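Local atomic coordinates of chorismate synthase (Campylobacter jejuni, PDB entry 1SQ1), a protein that probably catalyses the last step of the shikimate pathway, the anti-1,4-elimination of phosphate from 5-enolpyruvylshikimate-3-phosphate to give chorismate, using reduced FMN as cofactor. Residues A[204-209]-A[289-294]. Residues are numbered along the deposited sequence; the frame is centred on the assembly and turned at random.
With SO4 (sulfate ion), chain B.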
loop_
_atom_site.group_PDB
_atom_site.type_symbol
_atom_site.label_atom_id
_atom_site.label_comp_id
_atom_site.label_asym_id
_atom_site.label_seq_id
_atom_site.Cartn_x
_atom_site.Cartn_y
_atom_site.Cartn_z
ATOM N N GLY A 204 -9.235 -31.000 15.864
ATOM C CA GLY A 204 -9.420 -30.131 14.711
ATOM C C GLY A 204 -10.864 -30.064 14.238
ATOM O O GLY A 204 -11.743 -30.688 14.836
ATOM N N ALA A 205 -11.108 -29.301 13.171
ATOM C CA ALA A 205 -12.450 -29.144 12.599
ATOM C C ALA A 205 -12.411 -28.597 11.166
ATOM O O ALA A 205 -11.465 -27.914 10.788
ATOM C CB ALA A 205 -13.291 -28.229 13.481
ATOM N N ALA A 206 -13.438 -28.914 10.379
ATOM C CA ALA A 206 -13.538 -28.453 8.994
ATOM C C ALA A 206 -14.718 -27.479 8.823
ATOM O O ALA A 206 -15.879 -27.852 9.024
ATOM C CB ALA A 206 -13.703 -29.640 8.068
ATOM N N VAL A 207 -14.416 -26.235 8.454
ATOM C CA VAL A 207 -15.453 -25.229 8.279
ATOM C C VAL A 207 -15.883 -25.022 6.840
ATOM O O VAL A 207 -15.075 -25.140 5.914
ATOM C CB VAL A 207 -15.011 -23.884 8.846
ATOM C CG1 VAL A 207 -15.986 -22.807 8.434
ATOM C CG2 VAL A 207 -14.934 -23.977 10.358
ATOM N N PHE A 208 -17.170 -24.719 6.667
ATOM C CA PHE A 208 -17.748 -24.480 5.347
ATOM C C PHE A 208 -18.360 -23.083 5.249
ATOM O O PHE A 208 -19.294 -22.751 5.979
ATOM C CB PHE A 208 -18.835 -25.509 5.045
ATOM C CG PHE A 208 -19.490 -25.320 3.707
ATOM C CD1 PHE A 208 -18.765 -25.486 2.532
ATOM C CD2 PHE A 208 -20.833 -24.967 3.618
ATOM C CE1 PHE A 208 -19.369 -25.306 1.283
ATOM C CE2 PHE A 208 -21.443 -24.785 2.374
ATOM C CZ PHE A 208 -20.712 -24.955 1.207
ATOM N N THR A 209 -17.833 -22.263 4.349
ATOM C CA THR A 209 -18.351 -20.914 4.167
ATOM C C THR A 209 -18.986 -20.789 2.799
ATOM O O THR A 209 -18.329 -20.958 1.773
ATOM C CB THR A 209 -17.264 -19.851 4.255
ATOM O OG1 THR A 209 -16.566 -19.961 5.505
ATOM C CG2 THR A 209 -17.897 -18.485 4.147
ATOM N N LYS A 289 -13.793 -23.690 1.858
ATOM C CA LYS A 289 -13.655 -24.581 2.992
ATOM C C LYS A 289 -12.370 -24.283 3.742
ATOM O O LYS A 289 -11.295 -24.238 3.142
ATOM C CB LYS A 289 -13.678 -26.038 2.534
ATOM C CG LYS A 289 -14.844 -26.411 1.639
ATOM C CD LYS A 289 -14.857 -27.903 1.444
ATOM C CE LYS A 289 -15.770 -28.338 0.311
ATOM N NZ LYS A 289 -15.227 -27.914 -1.023
ATOM N N THR A 290 -12.496 -24.068 5.053
ATOM C CA THR A 290 -11.362 -23.766 5.932
ATOM C C THR A 290 -11.177 -24.869 6.979
ATOM O O THR A 290 -12.063 -25.118 7.803
ATOM C CB THR A 290 -11.577 -22.457 6.694
ATOM O OG1 THR A 290 -11.830 -21.408 5.764
ATOM C CG2 THR A 290 -10.351 -22.107 7.497
ATOM N N TYR A 291 -10.009 -25.503 6.963
ATOM C CA TYR A 291 -9.702 -26.572 7.899
ATOM C C TYR A 291 -8.867 -26.135 9.087
ATOM O O TYR A 291 -7.729 -25.701 8.946
ATOM C CB TYR A 291 -8.993 -27.687 7.153
ATOM C CG TYR A 291 -9.836 -28.219 6.035
ATOM C CD1 TYR A 291 -10.829 -29.162 6.274
ATOM C CD2 TYR A 291 -9.689 -27.729 4.747
ATOM C CE1 TYR A 291 -11.657 -29.600 5.254
ATOM C CE2 TYR A 291 -10.513 -28.160 3.720
ATOM C CZ TYR A 291 -11.493 -29.091 3.982
ATOM O OH TYR A 291 -12.323 -29.490 2.971
ATOM N N PHE A 292 -9.446 -26.275 10.266
ATOM C CA PHE A 292 -8.779 -25.905 11.492
ATOM C C PHE A 292 -8.085 -27.086 12.170
ATOM O O PHE A 292 -8.617 -28.202 12.225
ATOM C CB PHE A 292 -9.781 -25.299 12.466
ATOM C CG PHE A 292 -10.277 -23.937 12.069
ATOM C CD1 PHE A 292 -11.153 -23.780 10.998
ATOM C CD2 PHE A 292 -9.912 -22.819 12.808
ATOM C CE1 PHE A 292 -11.651 -22.536 10.668
ATOM C CE2 PHE A 292 -10.405 -21.567 12.484
ATOM C CZ PHE A 292 -11.282 -21.423 11.415
ATOM N N LYS A 293 -6.893 -26.830 12.699
ATOM C CA LYS A 293 -6.142 -27.866 13.394
ATOM C C LYS A 293 -6.574 -27.830 14.849
ATOM O O LYS A 293 -7.241 -26.885 15.282
ATOM C CB LYS A 293 -4.641 -27.590 13.306
ATOM C CG LYS A 293 -4.142 -26.486 14.236
ATOM C CD LYS A 293 -2.632 -26.255 14.101
ATOM C CE LYS A 293 -2.142 -25.216 15.105
ATOM N NZ LYS A 293 -0.660 -25.163 15.155
ATOM N N PRO A 294 -6.222 -28.867 15.622
ATOM C CA PRO A 294 -6.615 -28.860 17.029
ATOM C C PRO A 294 -5.859 -27.780 17.796
ATOM O O PRO A 294 -4.665 -27.552 17.579
ATOM C CB PRO A 294 -6.268 -30.272 17.496
ATOM C CG PRO A 294 -5.168 -30.681 16.568
ATOM C CD PRO A 294 -5.648 -30.168 15.246
HETATM S S SO4 B . -1.418 -21.294 13.505
HETATM O O1 SO4 B . -1.626 -20.864 14.905
HETATM O O2 SO4 B . -0.169 -20.698 12.960
HETATM O O3 SO4 B . -1.308 -22.766 13.442
HETATM O O4 SO4 B . -2.558 -20.845 12.681
#
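Two neighbouring antiparallel strands of a chorismate synthase sheet meet where Ala205 pairs with Phe292 and Val207 with Thr290. Each pair closes a ring of two backbone hydrogen bonds: Phe292 N to Ala205 O spans 2.7 Å, and Ala205 N returns the bond to Phe292 O. Val207 N reaches Thr290 O at 2.7 Å, and Val207 O accepts from Thr290 N. Beta-branched Val207 and Thr290 suit such extended backbone. On the Val207 face, Phe292 CG lies anti to its carbonyl carbon (chi1 -71°), and the ring crosses the valine obliquely, CE1 standing 3.6 Å from Val207 CG2. Helix 325-346 touches Val207 through Ser329, whereas Phe292 also rests on Val240 and Ile237; an apolar branch and a flat ring fit this buried layer.

Both strands are inner members of the sheet, 205-212 next to 148-156 and 286-292 next to 240-245. On the other face Ala206 and Tyr291 form a non-hydrogen-bonded pair, in which the small CB of Ala206 packs against CD1 and CE1 of the broad Tyr291 ring; the phenol OH bonds to Glu244. Lys289 brings its aliphatic CG to the edge of the Phe208 ring, 4.1 Å from CD1, and its ammonium forms a salt bridge with Glu165, so a long lysine can serve both an apolar neighbour and a buried charge. As the pairing ends, Gly204, which has no side chain, lies against Phe292 O and the Pro294 ring. Lys293 and Pro294 belong to the predicted FMN site, and the extended Lys293 reaches a sulfate, probably from the crystallisation liquor, through a weak hydrogen bond from NZ to O3; the ion is also hydrogen-bonded to Ala239 N of the same chain and to Gly278 N of the second subunit.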